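Local coordinates for glycosylation Associate Protein 2 (Streptococcus agalactiae serotype V, PDB 6OYC) that probably acts, together with its Gap1 and Gap3 partners, in the glycosylation and accessory Sec export of a serine-rich adhesin, at residues Pro296-Phe301 and Met319-Met324; Phe81-Val86 and Tyr287-Asp292; Ile204-Asp209 and Lys217-Glu222. One frame throughout, in Å; residues are numbered along the deposited sequence.

Contact 1: residues Pro296-Phe301 and Met319-Met324; sequences PLTVYF and MKTPFM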
loop_
_atom_site.group_PDB
_atom_site.type_symbol
_atom_site.label_atom_id
_atom_site.label_comp_id
_atom_site.label_asym_id
_atom_site.label_seq_id
_atom_site.Cartn_x
_atom_site.Cartn_y
_atom_site.Cartn_z
ATOM N N PRO B 296 18.894 -4.860 10.877
ATOM C CA PRO B 296 18.741 -4.833 9.437
ATOM C C PRO B 296 17.433 -4.210 8.990
ATOM O O PRO B 296 16.627 -3.879 9.813
ATOM C CB PRO B 296 18.695 -6.294 9.127
ATOM C CG PRO B 296 17.936 -6.842 10.240
ATOM C CD PRO B 296 18.211 -6.014 11.437
ATOM N N LEU B 297 17.247 -4.053 7.690
ATOM C CA LEU B 297 15.987 -3.561 7.156
ATOM C C LEU B 297 15.123 -4.794 6.872
ATOM O O LEU B 297 15.526 -5.678 6.163
ATOM C CB LEU B 297 16.184 -2.710 5.924
ATOM C CG LEU B 297 15.014 -2.478 4.987
ATOM C CD1 LEU B 297 13.916 -1.745 5.687
ATOM C CD2 LEU B 297 15.411 -1.738 3.756
ATOM N N THR B 298 13.931 -4.821 7.425
ATOM C CA THR B 298 13.054 -5.980 7.290
ATOM C C THR B 298 11.848 -5.663 6.406
ATOM O O THR B 298 11.050 -4.777 6.731
ATOM C CB THR B 298 12.590 -6.442 8.664
ATOM O OG1 THR B 298 11.934 -5.347 9.320
ATOM C CG2 THR B 298 13.789 -6.898 9.488
ATOM N N VAL B 299 11.682 -6.425 5.329
ATOM C CA VAL B 299 10.634 -6.194 4.336
ATOM C C VAL B 299 9.578 -7.285 4.461
ATOM O O VAL B 299 9.899 -8.481 4.417
ATOM C CB VAL B 299 11.220 -6.161 2.912
ATOM C CG1 VAL B 299 10.125 -5.969 1.865
ATOM C CG2 VAL B 299 12.289 -5.081 2.793
ATOM N N TYR B 300 8.316 -6.880 4.602
ATOM C CA TYR B 300 7.188 -7.809 4.638
ATOM C C TYR B 300 6.289 -7.564 3.435
ATOM O O TYR B 300 5.725 -6.475 3.300
ATOM C CB TYR B 300 6.384 -7.653 5.927
ATOM C CG TYR B 300 5.261 -8.657 6.064
ATOM C CD1 TYR B 300 5.525 -10.027 6.098
ATOM C CD2 TYR B 300 3.930 -8.238 6.171
ATOM C CE1 TYR B 300 4.499 -10.950 6.229
ATOM C CE2 TYR B 300 2.896 -9.158 6.294
ATOM C CZ TYR B 300 3.187 -10.513 6.326
ATOM O OH TYR B 300 2.168 -11.427 6.458
ATOM N N PHE B 301 6.167 -8.571 2.563
ATOM C CA PHE B 301 5.193 -8.526 1.478
ATOM C C PHE B 301 3.823 -8.964 1.994
ATOM O O PHE B 301 3.694 -10.022 2.623
ATOM C CB PHE B 301 5.609 -9.435 0.326
ATOM C CG PHE B 301 6.750 -8.910 -0.509
ATOM C CD1 PHE B 301 8.058 -8.990 -0.052
ATOM C CD2 PHE B 301 6.521 -8.391 -1.771
ATOM C CE1 PHE B 301 9.107 -8.533 -0.817
ATOM C CE2 PHE B 301 7.578 -7.931 -2.547
ATOM C CZ PHE B 301 8.871 -8.000 -2.069
ATOM N N MET B 319 9.137 -5.403 16.008
ATOM C CA MET B 319 10.519 -5.845 15.899
ATOM C C MET B 319 11.526 -4.734 16.152
ATOM O O MET B 319 12.728 -5.018 16.135
ATOM C CB MET B 319 10.761 -6.436 14.514
ATOM C CG MET B 319 9.678 -7.392 14.075
ATOM S SD MET B 319 10.110 -9.088 14.464
ATOM C CE MET B 319 8.534 -9.931 14.230
ATOM N N LYS B 320 11.070 -3.492 16.339
ATOM C CA LYS B 320 11.940 -2.357 16.656
ATOM C C LYS B 320 13.109 -2.254 15.675
ATOM O O LYS B 320 14.172 -1.709 15.987
ATOM C CB LYS B 320 12.422 -2.432 18.110
ATOM C CG LYS B 320 11.277 -2.536 19.131
ATOM C CD LYS B 320 10.520 -1.202 19.279
ATOM C CE LYS B 320 9.985 -0.989 20.701
ATOM N NZ LYS B 320 10.336 0.360 21.272
ATOM N N THR B 321 12.911 -2.766 14.475
ATOM C CA THR B 321 13.874 -2.704 13.392
ATOM C C THR B 321 13.325 -1.833 12.260
ATOM O O THR B 321 12.109 -1.635 12.160
ATOM C CB THR B 321 14.161 -4.132 12.893
ATOM O OG1 THR B 321 15.277 -4.137 11.996
ATOM C CG2 THR B 321 12.939 -4.709 12.188
ATOM N N PRO B 322 14.183 -1.257 11.415
ATOM C CA PRO B 322 13.667 -0.551 10.233
ATOM C C PRO B 322 12.919 -1.524 9.345
ATOM O O PRO B 322 13.338 -2.673 9.178
ATOM C CB PRO B 322 14.924 -0.014 9.542
ATOM C CG PRO B 322 15.997 -0.044 10.606
ATOM C CD PRO B 322 15.648 -1.152 11.541
ATOM N N PHE B 323 11.795 -1.068 8.779
ATOM C CA PHE B 323 10.944 -2.005 8.057
ATOM C C PHE B 323 10.207 -1.354 6.893
ATOM O O PHE B 323 9.950 -0.145 6.860
ATOM C CB PHE B 323 9.943 -2.697 8.996
ATOM C CG PHE B 323 8.839 -1.812 9.526
ATOM C CD1 PHE B 323 9.021 -1.069 10.677
ATOM C CD2 PHE B 323 7.585 -1.785 8.900
ATOM C CE1 PHE B 323 8.003 -0.287 11.198
ATOM C CE2 PHE B 323 6.543 -1.006 9.410
ATOM C CZ PHE B 323 6.750 -0.250 10.559
ATOM N N MET B 324 9.874 -2.200 5.931
ATOM C CA MET B 324 9.162 -1.815 4.731
ATOM C C MET B 324 8.003 -2.779 4.549
ATOM O O MET B 324 8.147 -3.983 4.796
ATOM C CB MET B 324 10.092 -1.845 3.523
ATOM C CG MET B 324 9.581 -1.142 2.295
ATOM S SD MET B 324 10.871 -1.164 1.029
ATOM C CE MET B 324 9.958 -0.672 -0.439
#

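Contact 2: residues Phe81-Val86 and Tyr287-Asp292; sequences FEVYEV and YFDPVD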
loop_
_atom_site.group_PDB
_atom_site.type_symbol
_atom_site.label_atom_id
_atom_site.label_comp_id
_atom_site.label_asym_id
_atom_site.label_seq_id
_atom_site.Cartn_x
_atom_site.Cartn_y
_atom_site.Cartn_z
ATOM N N PHE B 81 6.197 12.228 18.778
ATOM C CA PHE B 81 5.716 12.199 17.399
ATOM C C PHE B 81 6.336 11.041 16.629
ATOM O O PHE B 81 7.506 10.706 16.826
ATOM C CB PHE B 81 6.012 13.527 16.676
ATOM C CG PHE B 81 5.222 14.685 17.219
ATOM C CD1 PHE B 81 3.879 14.856 16.870
ATOM C CD2 PHE B 81 5.805 15.580 18.119
ATOM C CE1 PHE B 81 3.134 15.904 17.398
ATOM C CE2 PHE B 81 5.080 16.631 18.641
ATOM C CZ PHE B 81 3.729 16.795 18.285
ATOM N N GLU B 82 5.539 10.444 15.751
ATOM C CA GLU B 82 5.936 9.321 14.918
ATOM C C GLU B 82 6.472 9.826 13.588
ATOM O O GLU B 82 6.295 10.986 13.220
ATOM C CB GLU B 82 4.744 8.387 14.669
ATOM C CG GLU B 82 4.173 7.777 15.923
ATOM C CD GLU B 82 5.149 6.810 16.566
ATOM O OE1 GLU B 82 5.507 5.799 15.907
ATOM O OE2 GLU B 82 5.570 7.070 17.717
ATOM N N VAL B 83 7.095 8.920 12.836
ATOM C CA VAL B 83 7.519 9.270 11.490
ATOM C C VAL B 83 6.328 9.772 10.652
ATOM O O VAL B 83 5.164 9.411 10.890
ATOM C CB VAL B 83 8.207 8.065 10.827
ATOM C CG1 VAL B 83 9.579 7.818 11.489
ATOM C CG2 VAL B 83 7.310 6.820 10.909
ATOM N N TYR B 84 6.635 10.633 9.676
ATOM C CA TYR B 84 5.660 11.237 8.758
ATOM C C TYR B 84 4.654 12.152 9.441
ATOM O O TYR B 84 3.798 12.723 8.755
ATOM C CB TYR B 84 4.894 10.167 7.971
ATOM C CG TYR B 84 5.824 9.263 7.221
ATOM C CD1 TYR B 84 6.607 9.761 6.188
ATOM C CD2 TYR B 84 5.945 7.922 7.558
ATOM C CE1 TYR B 84 7.476 8.943 5.488
ATOM C CE2 TYR B 84 6.810 7.102 6.873
ATOM C CZ TYR B 84 7.590 7.623 5.841
ATOM O OH TYR B 84 8.470 6.815 5.148
ATOM N N GLU B 85 4.747 12.315 10.767
ATOM C CA GLU B 85 3.886 13.252 11.478
ATOM C C GLU B 85 4.498 14.636 11.588
ATOM O O GLU B 85 3.891 15.527 12.184
ATOM C CB GLU B 85 3.549 12.730 12.879
ATOM C CG GLU B 85 2.617 11.526 12.858
ATOM C CD GLU B 85 2.146 11.107 14.251
ATOM O OE1 GLU B 85 2.654 11.651 15.262
ATOM O OE2 GLU B 85 1.280 10.209 14.324
ATOM N N VAL B 86 5.686 14.843 11.038
ATOM C CA VAL B 86 6.401 16.101 11.188
ATOM C C VAL B 86 6.394 16.814 9.847
ATOM O O VAL B 86 6.545 16.181 8.789
ATOM C CB VAL B 86 7.836 15.859 11.702
ATOM C CG1 VAL B 86 8.606 17.180 11.836
ATOM C CG2 VAL B 86 7.764 15.133 13.039
ATOM N N TYR B 287 5.274 1.062 2.274
ATOM C CA TYR B 287 5.367 1.862 3.483
ATOM C C TYR B 287 6.731 1.623 4.109
ATOM O O TYR B 287 7.189 0.481 4.188
ATOM C CB TYR B 287 4.264 1.510 4.483
ATOM C CG TYR B 287 4.418 2.315 5.748
ATOM C CD1 TYR B 287 4.063 3.650 5.772
ATOM C CD2 TYR B 287 4.975 1.756 6.894
ATOM C CE1 TYR B 287 4.217 4.401 6.892
ATOM C CE2 TYR B 287 5.143 2.500 8.035
ATOM C CZ TYR B 287 4.761 3.826 8.026
ATOM O OH TYR B 287 4.912 4.586 9.150
ATOM N N PHE B 288 7.377 2.691 4.571
ATOM C CA PHE B 288 8.740 2.568 5.081
ATOM C C PHE B 288 8.910 3.356 6.373
ATOM O O PHE B 288 8.572 4.542 6.423
ATOM C CB PHE B 288 9.749 3.034 4.026
ATOM C CG PHE B 288 11.152 3.236 4.549
ATOM C CD1 PHE B 288 11.947 2.148 4.903
ATOM C CD2 PHE B 288 11.687 4.513 4.642
ATOM C CE1 PHE B 288 13.258 2.340 5.365
ATOM C CE2 PHE B 288 12.993 4.713 5.092
ATOM C CZ PHE B 288 13.780 3.623 5.456
ATOM N N ASP B 289 9.438 2.696 7.401
ATOM C CA ASP B 289 9.742 3.315 8.697
ATOM C C ASP B 289 11.197 2.995 9.032
ATOM O O ASP B 289 11.518 1.815 9.291
ATOM C CB ASP B 289 8.800 2.798 9.790
ATOM C CG ASP B 289 8.948 3.545 11.127
ATOM O OD1 ASP B 289 9.909 4.321 11.317
ATOM O OD2 ASP B 289 8.088 3.347 12.009
ATOM N N PRO B 290 12.102 3.984 9.039
ATOM C CA PRO B 290 13.519 3.678 9.325
ATOM C C PRO B 290 13.797 3.372 10.785
ATOM O O PRO B 290 14.866 2.843 11.081
ATOM C CB PRO B 290 14.249 4.956 8.886
ATOM C CG PRO B 290 13.263 6.036 9.209
ATOM C CD PRO B 290 11.873 5.436 8.923
ATOM N N VAL B 291 12.895 3.720 11.703
ATOM C CA VAL B 291 13.015 3.410 13.129
ATOM C C VAL B 291 14.358 3.897 13.683
ATOM O O VAL B 291 14.611 5.107 13.702
ATOM C CB VAL B 291 12.769 1.910 13.373
ATOM C CG1 VAL B 291 12.546 1.604 14.889
ATOM C CG2 VAL B 291 11.542 1.477 12.566
ATOM N N ASP B 292 15.218 2.993 14.163
ATOM C CA ASP B 292 16.478 3.412 14.786
ATOM C C ASP B 292 17.640 3.460 13.805
ATOM O O ASP B 292 18.775 3.698 14.224
ATOM C CB ASP B 292 16.847 2.510 15.980
ATOM C CG ASP B 292 16.939 1.026 15.613
ATOM O OD1 ASP B 292 17.277 0.686 14.454
ATOM O OD2 ASP B 292 16.673 0.191 16.504
HETATM O O HOH W 1 6.815 5.007 3.079
#

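Contact 3: residues Ile204-Asp209 and Lys217-Glu222; sequences ISLIVD and KEWYFE. With SO4 (sulfate ion), chain P.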
loop_
_atom_site.group_PDB
_atom_site.type_symbol
_atom_site.label_atom_id
_atom_site.label_comp_id
_atom_site.label_asym_id
_atom_site.label_seq_id
_atom_site.Cartn_x
_atom_site.Cartn_y
_atom_site.Cartn_z
ATOM N N ILE B 204 -19.255 11.687 -12.011
ATOM C CA ILE B 204 -19.333 11.215 -10.641
ATOM C C ILE B 204 -20.296 12.142 -9.923
ATOM O O ILE B 204 -20.046 13.351 -9.847
ATOM C CB ILE B 204 -17.943 11.213 -9.971
ATOM C CG1 ILE B 204 -16.998 10.335 -10.783
ATOM C CG2 ILE B 204 -18.003 10.724 -8.507
ATOM C CD1 ILE B 204 -15.575 10.578 -10.505
ATOM N N SER B 205 -21.396 11.579 -9.415
ATOM C CA SER B 205 -22.484 12.330 -8.787
ATOM C C SER B 205 -22.593 11.981 -7.300
ATOM O O SER B 205 -22.737 10.804 -6.937
ATOM C CB SER B 205 -23.828 12.044 -9.485
ATOM O OG SER B 205 -23.780 12.257 -10.892
ATOM N N LEU B 206 -22.573 13.003 -6.447
ATOM C CA LEU B 206 -22.661 12.814 -5.000
ATOM C C LEU B 206 -24.124 12.901 -4.550
ATOM O O LEU B 206 -24.717 13.988 -4.531
ATOM C CB LEU B 206 -21.807 13.850 -4.283
ATOM C CG LEU B 206 -21.848 13.846 -2.751
ATOM C CD1 LEU B 206 -21.502 12.464 -2.194
ATOM C CD2 LEU B 206 -20.890 14.924 -2.220
ATOM N N ILE B 207 -24.699 11.758 -4.178
ATOM C CA ILE B 207 -26.061 11.684 -3.650
ATOM C C ILE B 207 -26.002 11.912 -2.140
ATOM O O ILE B 207 -25.330 11.162 -1.427
ATOM C CB ILE B 207 -26.711 10.324 -3.984
ATOM C CG1 ILE B 207 -26.758 10.101 -5.506
ATOM C CG2 ILE B 207 -28.122 10.209 -3.368
ATOM C CD1 ILE B 207 -26.436 8.671 -5.940
ATOM N N VAL B 208 -26.713 12.936 -1.654
ATOM C CA VAL B 208 -26.628 13.307 -0.239
ATOM C C VAL B 208 -27.113 12.171 0.637
ATOM O O VAL B 208 -28.129 11.522 0.349
ATOM C CB VAL B 208 -27.444 14.576 0.065
ATOM C CG1 VAL B 208 -27.483 14.845 1.583
ATOM C CG2 VAL B 208 -26.878 15.750 -0.667
ATOM N N ASP B 209 -26.408 11.955 1.738
ATOM C CA ASP B 209 -26.757 10.885 2.654
ATOM C C ASP B 209 -28.228 10.926 3.053
ATOM O O ASP B 209 -28.762 11.980 3.398
ATOM C CB ASP B 209 -25.887 10.986 3.892
ATOM C CG ASP B 209 -25.377 9.663 4.313
ATOM O OD1 ASP B 209 -26.201 8.711 4.412
ATOM O OD2 ASP B 209 -24.145 9.580 4.521
ATOM N N LYS B 217 -23.512 17.423 -5.687
ATOM C CA LYS B 217 -22.248 17.780 -6.317
ATOM C C LYS B 217 -21.941 16.753 -7.389
ATOM O O LYS B 217 -22.186 15.552 -7.200
ATOM C CB LYS B 217 -21.110 17.836 -5.276
ATOM C CG LYS B 217 -19.733 18.232 -5.842
ATOM C CD LYS B 217 -19.278 19.616 -5.337
ATOM C CE LYS B 217 -18.037 20.147 -6.091
ATOM N NZ LYS B 217 -18.239 20.371 -7.571
ATOM N N GLU B 218 -21.433 17.236 -8.522
ATOM C CA GLU B 218 -20.983 16.385 -9.617
ATOM C C GLU B 218 -19.604 16.836 -10.052
ATOM O O GLU B 218 -19.357 18.040 -10.166
ATOM C CB GLU B 218 -21.906 16.445 -10.858
ATOM C CG GLU B 218 -23.173 15.661 -10.737
ATOM C CD GLU B 218 -23.779 15.322 -12.095
ATOM O OE1 GLU B 218 -24.229 14.169 -12.272
ATOM O OE2 GLU B 218 -23.791 16.206 -12.982
ATOM N N TRP B 219 -18.731 15.865 -10.336
ATOM C CA TRP B 219 -17.453 16.090 -10.996
ATOM C C TRP B 219 -17.399 15.317 -12.308
ATOM O O TRP B 219 -18.147 14.354 -12.518
ATOM C CB TRP B 219 -16.276 15.633 -10.132
ATOM C CG TRP B 219 -16.201 16.147 -8.717
ATOM C CD1 TRP B 219 -15.384 17.140 -8.258
ATOM C CD2 TRP B 219 -16.910 15.651 -7.569
ATOM N NE1 TRP B 219 -15.556 17.306 -6.908
ATOM C CE2 TRP B 219 -16.472 16.398 -6.455
ATOM C CE3 TRP B 219 -17.876 14.655 -7.377
ATOM C CZ2 TRP B 219 -16.976 16.190 -5.158
ATOM C CZ3 TRP B 219 -18.370 14.438 -6.093
ATOM C CH2 TRP B 219 -17.918 15.205 -4.994
ATOM N N TYR B 220 -16.466 15.706 -13.178
ATOM C CA TYR B 220 -16.190 14.940 -14.387
ATOM C C TYR B 220 -14.683 14.846 -14.583
ATOM O O TYR B 220 -13.931 15.725 -14.163
ATOM C CB TYR B 220 -16.843 15.557 -15.636
ATOM C CG TYR B 220 -16.118 16.800 -16.082
ATOM C CD1 TYR B 220 -16.373 18.030 -15.477
ATOM C CD2 TYR B 220 -15.138 16.750 -17.075
ATOM C CE1 TYR B 220 -15.683 19.175 -15.856
ATOM C CE2 TYR B 220 -14.442 17.899 -17.454
ATOM C CZ TYR B 220 -14.723 19.104 -16.838
ATOM O OH TYR B 220 -14.047 20.255 -17.204
ATOM N N PHE B 221 -14.251 13.769 -15.227
ATOM C CA PHE B 221 -12.838 13.572 -15.522
ATOM C C PHE B 221 -12.731 12.832 -16.843
ATOM O O PHE B 221 -13.446 11.847 -17.072
ATOM C CB PHE B 221 -12.134 12.797 -14.387
ATOM C CG PHE B 221 -12.193 13.504 -13.062
ATOM C CD1 PHE B 221 -11.292 14.519 -12.762
ATOM C CD2 PHE B 221 -13.187 13.194 -12.140
ATOM C CE1 PHE B 221 -11.380 15.207 -11.561
ATOM C CE2 PHE B 221 -13.278 13.867 -10.943
ATOM C CZ PHE B 221 -12.372 14.873 -10.641
ATOM N N GLU B 222 -11.851 13.301 -17.713
ATOM C CA GLU B 222 -11.697 12.687 -19.020
ATOM C C GLU B 222 -10.222 12.515 -19.321
ATOM O O GLU B 222 -9.361 13.033 -18.605
ATOM C CB GLU B 222 -12.375 13.515 -20.106
ATOM C CG GLU B 222 -11.931 14.945 -20.117
ATOM C CD GLU B 222 -12.913 15.847 -20.836
ATOM O OE1 GLU B 222 -13.983 16.151 -20.266
ATOM O OE2 GLU B 222 -12.617 16.256 -21.974
HETATM S S SO4 P . -14.233 20.703 -6.047
HETATM O O1 SO4 P . -13.886 20.033 -7.292
HETATM O O2 SO4 P . -15.228 21.733 -6.338
HETATM O O3 SO4 P . -14.766 19.702 -5.118
HETATM O O4 SO4 P . -13.022 21.317 -5.487
#

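Contact 1: residues Pro296-Phe301 and Met319-Met324
Pro322 O accepts two bonds from one residue, Thr298, and that pair sets the start of a parallel strand pairing. The backbone bond, Thr298 N to Pro322 O, measures 2.8 Å and is nearly straight at hydrogen (167°). The hydroxyl bond, Thr298 OG1 to Pro322 O at 3.0 Å, arrives from the opposite face of the carbonyl plane. Thr298 OG1 sits between its own backbone N and carbonyl carbon (chi1 57°), a crowded position that turns the hydroxyl to this acceptor. Further on, Met324 N donates to Thr298 O over 2.9 Å, and Tyr300 N to Met324 O, so alternate residues of 297-301, Thr298 and Tyr300, bond to the returning strand. Phe323 CA adds a CA-H...O contact to Thr298 O at 3.1 Å.

Such pairing is what a beta-alpha-beta crossover produces: strand 297-301 leads into helix 313-318, and the chain returns along 323-327 in the parallel part of a mixed sheet, consistent with the alpha/beta-hydrolase clan. On the face carrying Thr298 and Phe323 the helix lies close, Met316 touching both side chains.

Among the side-chain contacts, Thr298 and Thr321 meet tip to tip, methyl CG2 of Thr298 lying 3.6 Å from CG2 of Thr321. On the face of Val299 and Met324 the two side chains run side by side and point the same way, Val299 CG2 being 4.0 Å from Met324 CB. Leu297 brings CD1 over the Pro322 carbonyl, 3.7 Å from Pro322 O. Beyond the pair, Val299 packs on Leu365 and Leu367 of the next strand.

Contact 2: residues Phe81-Val86 and Tyr287-Asp292
Tyr84 OH donates to Phe288 O over 2.6 Å, the shortest polar link between the two segments. The donor stands 20° from the plane of the carbonyl, and Phe288 O in turn lies at the edge of the Tyr84 ring, near its plane, 3.1 Å from Tyr84 CE2. A water also donates to Tyr84 OH at 3.2 Å and accepts a weak bond from Phe288 N, bridging the same two residues a second time.

Tyr84 occupies the third position of a type II beta turn, Glu82 to Glu85, with the positive phi (65°) usual there. Glu85 OE1 braces the turn by accepting from Glu82 N. The turn precedes strand 86-89 of the five-stranded parallel sheet, and here it projects against the end of strand 283-289 in the mixed sheet, joining the two sheets.

Beside the hydroxyl, the rings of Tyr84 and Tyr287 slide past each other in opposite directions with their planes at 59°, Tyr84 CE2 approaching Tyr287 CE1 to 3.7 Å. Val83 sets both methyls against the Asp289 carboxylate, CG1 lying 3.5 Å from Asp289 OD1. That same oxygen accepts from Val291 N, which stands above the carboxylate plane, forming an Asx turn that probably helps fix the carboxylate. Val83 CG1 also touches Pro290 CD at 4.2 Å.

Contact 3: residues Ile204-Asp209 and Lys217-Glu222
Strands 204-208 and 217-222 run antiparallel, their axes 4.7 Å apart at closest approach and their directions 165° apart. Ile204 and Trp219 form a hydrogen-bonded pair, with Ile204 N to Trp219 O and Trp219 N to Ile204 O both at 2.9 Å, while Ser205 and Glu218 make the non-hydrogen-bonded pair that follows.

On the face of Ile204, Leu206 and Trp219, the indole is flanked by aliphatic groups. Its six-membered ring comes to the opposing strand, where Trp219 CZ3 meets Leu206 CB at 3.9 Å and the two side chains point the same way. Ile204 CG2 approaches Trp219 CE3, and Ile204 CD1 lies at the edge of the Phe221 ring, 3.9 Å from Phe221 CD2. Across one face of the indole lies Lys217 CG, 3.5 Å above the plane and offset toward the rim.

This is a beta hairpin at the margin of a five-stranded antiparallel sheet, with 215-222 as its outermost strand in this chain. Leu232 of strand 230-232 packs against Ile204, Trp219 and Phe221.

On the face of Ser205 and Glu218, Ser205 OG and Glu218 OE1 are modelled implausibly close, so the detail of that bond is doubtful. Lys243 NZ, from the neighbouring strand 238-247, is hydrogen-bonded to Ser205 OG and makes a long, weak ion pair with Glu218 OE1. At the edge of the indole, Trp219 NE1 donates to O3 of a sulfate at 3.1 Å. The ion, probably from the crystallisation liquor, also lies near the end of Lys217, whose CE is 3.2 Å from sulfate O2.

Overall arrangement
Followed from the N terminus, the chain first reaches 81-86, and contact 2 closes only some 200 residues later at 287-292, tying the N-terminal parallel sheet to the mixed sheet. Within that long excursion, the hairpin of contact 3 opens and closes, belonging to a five-stranded antiparallel sheet far away: its centre lies about 35 Å from that of contact 2 and about 41 Å from that of contact 1. Contact 1 opens after contact 2 has closed, spanning a short crossover. Contacts 1 and 2 touch, since strands 283-289 and 323-327 are neighbours; a probable hydrogen bond joins Asp289 N to Phe323 O at 2.9 Å.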